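Local coordinates for ferric iron-binding protein HitA (Pseudomonas aeruginosa PAO1, PDB 6IWF) that binds ferric iron, probably as a periplasmic solute-binding protein for iron uptake, and is involved in gallium internalization, at residues 101-113 with 183-196. Sequence-based numbering, arbitrary orientation.
Sequences ARTRVLAYNPKKI and VENGEVDMALINNY
One face of the Arg-104 guanidinium lies over the backbone of Ile-193, whose C sits 3.9 Å above its plane, displaced toward the rim of the group, while at its edge NH2 donates to a water, which in turn donates to Leu-192 O. Two successive bends turn Arg-104 back across the neighbouring strand, which a long, unbranched arginine can do. The edge of the Tyr-196 ring meets Arg-102 CD, and the Arg-102 guanidinium stands almost perpendicular to the ring, at 88°; its NH1 forms a salt bridge with Glu-263. Tyr-196, known as an iron ligand of this protein though no iron is bound to this chain, hydrogen-bonds through OH to Glu-60, another ligand, so the end of this strand pair borders the metal site. The amide of Asn-194 lies between the two arginines, with ND2 3.4 Å from Arg-102 CD. Asn-195 extends the pairing with both backbone and side chain: its N donates to Thr-103 O, and its OD1 accepts from Thr-103 N at 3.1 Å, almost straight at the hydrogen (176°) but from above the carbonyl plane. Its ND2 hydrogen-bonds to Ala-262 O, an amide serving as donor and acceptor at once.

Strands 97-108 and 190-194 run antiparallel within the mixed sheet of a periplasmic-binding-protein fold. Val-105 with Ile-193 and Ala-107 with Ala-191 are hydrogen-bonded pairs, the bond from Ile-193 N to Val-105 O being weak. Branched Val-105 and Ile-193 suit extended backbone and meet CG2 to CG1 at 3.9 Å; small Ala-107 accommodates Ile-193 CD1 beside its CB. On the other face Leu-106 CD1 packs on Leu-192 CD2 at 3.7 Å, and flexible Met-190 bends at chi3 (44°) to bring CE 3.7 Å from Ile-113 CD1. Beyond the strands, Asn-109 N donates to Asp-189 O, and Asn-109 OD1 accepts from Lys-111 N in an Asx turn. Gly-186, at a positive phi that suits glycine, ends helix 176-184 in a Schellman motif.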
ATOM      1  N   ALA A 101      -6.140  -2.993  -3.293  1.00  5.26           N
ATOM      2  CA  ALA A 101      -5.407  -3.778  -2.309  1.00  6.09           C
ATOM      3  C   ALA A 101      -4.174  -4.378  -2.970  1.00  4.69           C
ATOM      4  O   ALA A 101      -4.143  -4.600  -4.179  1.00  4.82           O
ATOM      5  CB  ALA A 101      -6.267  -4.911  -1.704  1.00  5.42           C
ATOM      6  N   ARG A 102      -3.142  -4.616  -2.169  1.00  6.32           N
ATOM      7  CA  ARG A 102      -1.913  -5.230  -2.655  1.00  6.14           C
ATOM      8  C   ARG A 102      -1.477  -6.271  -1.640  1.00  7.69           C
ATOM      9  O   ARG A 102      -1.988  -6.314  -0.517  1.00  5.58           O
ATOM     10  CB  ARG A 102      -0.799  -4.205  -2.798  1.00 11.44           C
ATOM     11  CG  ARG A 102      -0.362  -3.827  -1.412  1.00 16.27           C
ATOM     12  CD  ARG A 102       0.009  -2.426  -1.247  1.00 20.23           C
ATOM     13  NE  ARG A 102      -1.016  -1.497  -1.689  1.00 18.59           N
ATOM     14  CZ  ARG A 102      -0.744  -0.217  -1.882  1.00 22.14           C
ATOM     15  NH1 ARG A 102      -1.676   0.615  -2.288  1.00 26.48           N
ATOM     16  NH2 ARG A 102       0.495   0.218  -1.664  1.00 23.75           N
ATOM     17  N   THR A 103      -0.471  -7.067  -1.998  1.00  5.94           N
ATOM     18  CA  THR A 103      -0.007  -8.109  -1.088  1.00  5.24           C
ATOM     19  C   THR A 103       1.511  -8.110  -0.991  1.00  6.22           C
ATOM     20  O   THR A 103       2.212  -7.866  -1.980  1.00  7.73           O
ATOM     21  CB  THR A 103      -0.521  -9.515  -1.526  1.00  7.26           C
ATOM     22  OG1 THR A 103      -0.114 -10.504  -0.564  1.00 11.50           O
ATOM     23  CG2 THR A 103      -0.019  -9.921  -2.913  1.00  9.32           C
ATOM     24  N   ARG A 104       2.014  -8.397   0.205  1.00  3.89           N
ATOM     25  CA  ARG A 104       3.440  -8.628   0.364  1.00  4.12           C
ATOM     26  C   ARG A 104       3.821  -9.952  -0.280  1.00  6.24           C
ATOM     27  O   ARG A 104       3.042 -10.913  -0.289  1.00  5.42           O
ATOM     28  CB  ARG A 104       3.827  -8.634   1.849  1.00  5.88           C
ATOM     29  CG  ARG A 104       3.403  -7.365   2.596  1.00  5.03           C
ATOM     30  CD  ARG A 104       4.300  -6.223   2.267  1.00 17.58           C
ATOM     31  NE  ARG A 104       5.670  -6.424   2.744  1.00  9.15           N
ATOM     32  CZ  ARG A 104       6.639  -5.554   2.482  1.00 12.84           C
ATOM     33  NH1 ARG A 104       6.355  -4.466   1.772  1.00 18.87           N
ATOM     34  NH2 ARG A 104       7.867  -5.755   2.923  1.00 13.02           N
ATOM     35  N   VAL A 105       5.026  -9.992  -0.836  1.00  5.95           N
ATOM     36  CA  VAL A 105       5.566 -11.182  -1.484  1.00  5.14           C
ATOM     37  C   VAL A 105       7.043 -11.290  -1.134  1.00  5.42           C
ATOM     38  O   VAL A 105       7.620 -10.407  -0.488  1.00  6.24           O
ATOM     39  CB  VAL A 105       5.378 -11.148  -3.015  1.00  7.00           C
ATOM     40  CG1 VAL A 105       3.902 -11.105  -3.364  1.00  8.58           C
ATOM     41  CG2 VAL A 105       6.112  -9.953  -3.618  1.00  6.17           C
ATOM     42  N   LEU A 106       7.658 -12.386  -1.577  1.00  4.87           N
ATOM     43  CA  LEU A 106       9.105 -12.577  -1.533  1.00  5.46           C
ATOM     44  C   LEU A 106       9.584 -12.686  -2.982  1.00  6.25           C
ATOM     45  O   LEU A 106       9.358 -13.707  -3.642  1.00  6.75           O
ATOM     46  CB  LEU A 106       9.470 -13.825  -0.708  1.00  5.45           C
ATOM     47  CG  LEU A 106      10.967 -14.099  -0.532  1.00  6.92           C
ATOM     48  CD1 LEU A 106      11.606 -13.094   0.423  1.00  6.96           C
ATOM     49  CD2 LEU A 106      11.135 -15.514   0.005  1.00  9.02           C
ATOM     50  N   ALA A 107      10.217 -11.640  -3.508  1.00  4.83           N
ATOM     51  CA  ALA A 107      10.818 -11.757  -4.835  1.00  5.71           C
ATOM     52  C   ALA A 107      12.126 -12.525  -4.695  1.00  5.87           C
ATOM     53  O   ALA A 107      12.841 -12.360  -3.704  1.00  8.35           O
ATOM     54  CB  ALA A 107      11.060 -10.383  -5.454  1.00  7.20           C
ATOM     55  N   TYR A 108      12.413 -13.407  -5.650  1.00  5.51           N
ATOM     56  CA  TYR A 108      13.638 -14.188  -5.545  1.00  7.83           C
ATOM     57  C   TYR A 108      14.199 -14.464  -6.931  1.00  6.46           C
ATOM     58  O   TYR A 108      13.482 -14.433  -7.935  1.00  8.41           O
ATOM     59  CB  TYR A 108      13.419 -15.503  -4.779  1.00  7.97           C
ATOM     60  CG  TYR A 108      12.604 -16.553  -5.514  1.00  4.37           C
ATOM     61  CD1 TYR A 108      11.217 -16.464  -5.580  1.00  6.52           C
ATOM     62  CD2 TYR A 108      13.220 -17.647  -6.113  1.00  8.59           C
ATOM     63  CE1 TYR A 108      10.459 -17.419  -6.245  1.00  8.20           C
ATOM     64  CE2 TYR A 108      12.458 -18.625  -6.793  1.00  8.56           C
ATOM     65  CZ  TYR A 108      11.085 -18.494  -6.852  1.00 11.77           C
ATOM     66  OH  TYR A 108      10.309 -19.436  -7.513  1.00 10.48           O
ATOM     67  N   ASN A 109      15.509 -14.737  -6.963  1.00  7.85           N
ATOM     68  CA  ASN A 109      16.206 -15.070  -8.196  1.00 11.48           C
ATOM     69  C   ASN A 109      16.370 -16.578  -8.260  1.00  8.76           C
ATOM     70  O   ASN A 109      17.135 -17.141  -7.458  1.00 10.45           O
ATOM     71  CB  ASN A 109      17.569 -14.384  -8.244  1.00 10.83           C
ATOM     72  CG  ASN A 109      18.331 -14.675  -9.533  1.00 17.09           C
ATOM     73  OD1 ASN A 109      17.961 -15.562 -10.304  1.00 12.22           O
ATOM     74  ND2 ASN A 109      19.405 -13.928  -9.763  1.00 20.56           N
ATOM     75  N   PRO A 110      15.663 -17.280  -9.152  1.00 11.20           N
ATOM     76  CA  PRO A 110      15.745 -18.752  -9.158  1.00 11.21           C
ATOM     77  C   PRO A 110      17.085 -19.285  -9.616  1.00 13.25           C
ATOM     78  O   PRO A 110      17.328 -20.490  -9.457  1.00 18.10           O
ATOM     79  CB  PRO A 110      14.615 -19.172 -10.119  1.00 15.09           C
ATOM     80  CG  PRO A 110      14.309 -17.963 -10.928  1.00 16.92           C
ATOM     81  CD  PRO A 110      14.682 -16.758 -10.122  1.00 12.62           C
ATOM     82  N   LYS A 111      17.953 -18.446 -10.191  1.00 10.73           N
ATOM     83  CA  LYS A 111      19.315 -18.881 -10.469  1.00 14.20           C
ATOM     84  C   LYS A 111      20.154 -18.948  -9.203  1.00 20.07           C
ATOM     85  O   LYS A 111      21.156 -19.673  -9.169  1.00 17.26           O
ATOM     86  CB  LYS A 111      19.975 -17.942 -11.475  1.00 17.72           C
ATOM     87  CG  LYS A 111      19.154 -17.734 -12.729  1.00 23.40           C
ATOM     88  CD  LYS A 111      19.688 -18.564 -13.873  1.00 31.64           C
ATOM     89  CE  LYS A 111      20.396 -17.691 -14.900  1.00 33.65           C
ATOM     90  NZ  LYS A 111      20.991 -18.517 -15.991  1.00 45.42           N
ATOM     91  N   LYS A 112      19.754 -18.225  -8.155  1.00 12.99           N
ATOM     92  CA  LYS A 112      20.537 -18.155  -6.932  1.00 14.93           C
ATOM     93  C   LYS A 112      19.920 -18.904  -5.765  1.00 10.90           C
ATOM     94  O   LYS A 112      20.640 -19.222  -4.818  1.00 12.59           O
ATOM     95  CB  LYS A 112      20.746 -16.692  -6.528  1.00 15.34           C
ATOM     96  CG  LYS A 112      21.385 -15.863  -7.626  1.00 21.33           C
ATOM     97  CD  LYS A 112      22.656 -15.209  -7.133  1.00 24.88           C
ATOM     98  CE  LYS A 112      23.306 -14.391  -8.221  1.00 23.27           C
ATOM     99  NZ  LYS A 112      24.399 -15.137  -8.917  1.00 23.51           N
ATOM    100  N   ILE A 113      18.625 -19.205  -5.816  1.00 10.45           N
ATOM    101  CA  ILE A 113      17.984 -20.008  -4.783  1.00  9.68           C
ATOM    102  C   ILE A 113      16.801 -20.733  -5.403  1.00 12.37           C
ATOM    103  O   ILE A 113      15.991 -20.125  -6.108  1.00 12.83           O
ATOM    104  CB  ILE A 113      17.548 -19.161  -3.567  1.00 11.19           C
ATOM    105  CG1 ILE A 113      16.997 -20.077  -2.472  1.00 13.23           C
ATOM    106  CG2 ILE A 113      16.495 -18.078  -3.949  1.00  9.35           C
ATOM    107  CD1 ILE A 113      17.059 -19.456  -1.075  1.00 11.27           C
ATOM    108  N   VAL A 183      17.378  -7.873  -6.971  1.00  9.86           N
ATOM    109  CA  VAL A 183      17.063  -9.293  -7.140  1.00  9.74           C
ATOM    110  C   VAL A 183      17.158  -9.679  -8.606  1.00 13.83           C
ATOM    111  O   VAL A 183      17.746 -10.709  -8.960  1.00 13.16           O
ATOM    112  CB  VAL A 183      15.670  -9.619  -6.578  1.00 12.50           C
ATOM    113  CG1 VAL A 183      15.329 -11.097  -6.845  1.00  9.12           C
ATOM    114  CG2 VAL A 183      15.608  -9.315  -5.098  1.00  9.92           C
ATOM    115  N   GLU A 184      16.556  -8.865  -9.478  1.00 14.05           N
ATOM    116  CA  GLU A 184      16.532  -9.179 -10.898  1.00 14.48           C
ATOM    117  C   GLU A 184      17.935  -9.230 -11.486  1.00 16.10           C
ATOM    118  O   GLU A 184      18.200 -10.039 -12.383  1.00 20.13           O
ATOM    119  CB  GLU A 184      15.676  -8.146 -11.636  1.00 14.50           C
ATOM    120  CG  GLU A 184      15.672  -8.311 -13.145  1.00 20.06           C
ATOM    121  CD  GLU A 184      14.975  -9.583 -13.584  1.00 19.69           C
ATOM    122  OE1 GLU A 184      14.149 -10.111 -12.801  1.00 16.20           O
ATOM    123  OE2 GLU A 184      15.239 -10.055 -14.715  1.00 19.16           O
ATOM    124  N   ASN A 185      18.847  -8.396 -10.979  1.00 15.26           N
ATOM    125  CA  ASN A 185      20.208  -8.287 -11.492  1.00 19.47           C
ATOM    126  C   ASN A 185      21.209  -9.154 -10.740  1.00 23.42           C
ATOM    127  O   ASN A 185      22.418  -9.014 -10.957  1.00 26.46           O
ATOM    128  CB  ASN A 185      20.668  -6.829 -11.452  1.00 18.98           C
ATOM    129  CG  ASN A 185      19.984  -5.973 -12.497  1.00 23.94           C
ATOM    130  OD1 ASN A 185      19.617  -6.458 -13.571  1.00 30.00           O
ATOM    131  ND2 ASN A 185      19.816  -4.689 -12.196  1.00 26.41           N
ATOM    132  N   GLY A 186      20.744 -10.031  -9.860  1.00 14.53           N
ATOM    133  CA  GLY A 186      21.637 -10.965  -9.205  1.00 19.89           C
ATOM    134  C   GLY A 186      22.489 -10.390  -8.100  1.00 20.15           C
ATOM    135  O   GLY A 186      23.492 -11.005  -7.723  1.00 25.51           O
ATOM    136  N   GLU A 187      22.130  -9.231  -7.558  1.00 14.97           N
ATOM    137  CA  GLU A 187      22.929  -8.647  -6.487  1.00 13.86           C
ATOM    138  C   GLU A 187      22.532  -9.169  -5.115  1.00 17.86           C
ATOM    139  O   GLU A 187      23.365  -9.208  -4.202  1.00 12.72           O
ATOM    140  CB  GLU A 187      22.807  -7.127  -6.516  1.00 15.32           C
ATOM    141  CG  GLU A 187      23.460  -6.503  -7.733  1.00 22.93           C
ATOM    142  CD  GLU A 187      22.718  -5.280  -8.200  1.00 32.72           C
ATOM    143  OE1 GLU A 187      22.618  -5.072  -9.430  1.00 34.97           O
ATOM    144  OE2 GLU A 187      22.227  -4.535  -7.322  1.00 27.58           O
ATOM    145  N   VAL A 188      21.280  -9.574  -4.948  1.00 13.47           N
ATOM    146  CA  VAL A 188      20.805 -10.136  -3.691  1.00 12.45           C
ATOM    147  C   VAL A 188      19.819 -11.230  -4.060  1.00  9.32           C
ATOM    148  O   VAL A 188      19.128 -11.138  -5.080  1.00  9.28           O
ATOM    149  CB  VAL A 188      20.177  -9.062  -2.765  1.00 11.36           C
ATOM    150  CG1 VAL A 188      18.831  -8.534  -3.325  1.00  9.22           C
ATOM    151  CG2 VAL A 188      20.015  -9.608  -1.348  1.00 10.61           C
ATOM    152  N   ASP A 189      19.783 -12.301  -3.250  1.00  8.41           N
ATOM    153  CA  ASP A 189      19.037 -13.488  -3.663  1.00  9.54           C
ATOM    154  C   ASP A 189      17.529 -13.267  -3.614  1.00  7.73           C
ATOM    155  O   ASP A 189      16.800 -13.850  -4.422  1.00  8.47           O
ATOM    156  CB  ASP A 189      19.397 -14.692  -2.788  1.00  8.90           C
ATOM    157  CG  ASP A 189      20.836 -15.163  -2.978  1.00 16.92           C
ATOM    158  OD1 ASP A 189      21.531 -14.665  -3.897  1.00 17.24           O
ATOM    159  OD2 ASP A 189      21.278 -16.039  -2.198  1.00 16.35           O
ATOM    160  N   MET A 190      17.038 -12.458  -2.675  1.00  6.93           N
ATOM    161  CA  MET A 190      15.600 -12.264  -2.524  1.00  7.93           C
ATOM    162  C   MET A 190      15.336 -10.889  -1.918  1.00  6.29           C
ATOM    163  O   MET A 190      16.244 -10.225  -1.426  1.00  7.77           O
ATOM    164  CB  MET A 190      14.985 -13.381  -1.660  1.00 11.07           C
ATOM    165  CG  MET A 190      15.511 -13.455  -0.257  1.00 11.80           C
ATOM    166  SD  MET A 190      15.100 -15.040   0.546  1.00 22.54           S
ATOM    167  CE  MET A 190      15.458 -16.122  -0.729  1.00 12.38           C
ATOM    168  N   ALA A 191      14.071 -10.463  -1.941  1.00  7.34           N
ATOM    169  CA  ALA A 191      13.710  -9.201  -1.305  1.00  7.44           C
ATOM    170  C   ALA A 191      12.251  -9.228  -0.882  1.00  8.85           C
ATOM    171  O   ALA A 191      11.409  -9.816  -1.569  1.00  7.65           O
ATOM    172  CB  ALA A 191      13.955  -7.999  -2.234  1.00  8.03           C
ATOM    173  N   LEU A 192      11.975  -8.578   0.248  1.00  5.14           N
ATOM    174  CA  LEU A 192      10.629  -8.410   0.782  1.00  6.25           C
ATOM    175  C   LEU A 192      10.032  -7.145   0.183  1.00  8.38           C
ATOM    176  O   LEU A 192      10.555  -6.052   0.415  1.00  8.23           O
ATOM    177  CB  LEU A 192      10.692  -8.297   2.304  1.00  5.85           C
ATOM    178  CG  LEU A 192      11.244  -9.510   3.053  1.00  7.34           C
ATOM    179  CD1 LEU A 192      11.412  -9.174   4.514  1.00  6.64           C
ATOM    180  CD2 LEU A 192      10.275 -10.691   2.873  1.00  7.60           C
ATOM    181  N   ILE A 193       8.955  -7.283  -0.598  1.00  7.41           N
ATOM    182  CA  ILE A 193       8.369  -6.166  -1.341  1.00  6.53           C
ATOM    183  C   ILE A 193       6.881  -6.422  -1.540  1.00  6.34           C
ATOM    184  O   ILE A 193       6.384  -7.522  -1.327  1.00  7.69           O
ATOM    185  CB  ILE A 193       9.017  -5.957  -2.732  1.00  8.84           C
ATOM    186  CG1 ILE A 193       8.904  -7.243  -3.559  1.00  9.33           C
ATOM    187  CG2 ILE A 193      10.453  -5.475  -2.628  1.00 16.59           C
ATOM    188  CD1 ILE A 193       8.967  -7.001  -5.055  1.00 17.08           C
ATOM    189  N   ASN A 194       6.158  -5.382  -1.950  1.00  5.92           N
ATOM    190  CA  ASN A 194       4.793  -5.569  -2.409  1.00  5.58           C
ATOM    191  C   ASN A 194       4.784  -6.102  -3.836  1.00  6.02           C
ATOM    192  O   ASN A 194       5.708  -5.860  -4.622  1.00  6.82           O
ATOM    193  CB  ASN A 194       4.030  -4.255  -2.334  1.00  8.41           C
ATOM    194  CG  ASN A 194       3.413  -4.028  -0.971  1.00 12.43           C
ATOM    195  OD1 ASN A 194       3.041  -4.985  -0.274  1.00 16.80           O
ATOM    196  ND2 ASN A 194       3.278  -2.768  -0.589  1.00 13.79           N
ATOM    197  N   ASN A 195       3.704  -6.808  -4.176  1.00  4.32           N
ATOM    198  CA  ASN A 195       3.695  -7.568  -5.424  1.00  6.23           C
ATOM    199  C   ASN A 195       3.850  -6.675  -6.647  1.00  8.62           C
ATOM    200  O   ASN A 195       4.435  -7.102  -7.651  1.00  8.58           O
ATOM    201  CB  ASN A 195       2.393  -8.370  -5.523  1.00  8.56           C
ATOM    202  CG  ASN A 195       1.195  -7.482  -5.751  1.00 10.89           C
ATOM    203  OD1 ASN A 195       0.769  -6.742  -4.859  1.00  8.97           O
ATOM    204  ND2 ASN A 195       0.650  -7.529  -6.966  1.00 14.24           N
ATOM    205  N   TYR A 196       3.340  -5.438  -6.593  1.00  5.23           N
ATOM    206  CA  TYR A 196       3.180  -4.701  -7.845  1.00  7.87           C
ATOM    207  C   TYR A 196       4.509  -4.214  -8.420  1.00 11.85           C
ATOM    208  O   TYR A 196       4.563  -3.906  -9.617  1.00 10.27           O
ATOM    209  CB  TYR A 196       2.200  -3.534  -7.651  1.00  9.43           C
ATOM    210  CG  TYR A 196       2.576  -2.572  -6.562  1.00  7.74           C
ATOM    211  CD1 TYR A 196       3.561  -1.613  -6.776  1.00 13.52           C
ATOM    212  CD2 TYR A 196       1.945  -2.603  -5.325  1.00 11.79           C
ATOM    213  CE1 TYR A 196       3.914  -0.716  -5.783  1.00 17.06           C
ATOM    214  CE2 TYR A 196       2.298  -1.700  -4.320  1.00 12.37           C
ATOM    215  CZ  TYR A 196       3.289  -0.765  -4.563  1.00 18.12           C
ATOM    216  OH  TYR A 196       3.659   0.142  -3.583  1.00 21.63           O
TER
HETATM  217  O   HOH W   1       0.612  -5.365   1.331  1.00 13.32           O
HETATM  218  O   HOH W   2      10.619  -4.220   2.254  1.00 10.64           O
HETATM  219  O   HOH W   3      19.907 -12.402  -7.152  1.00 26.78           O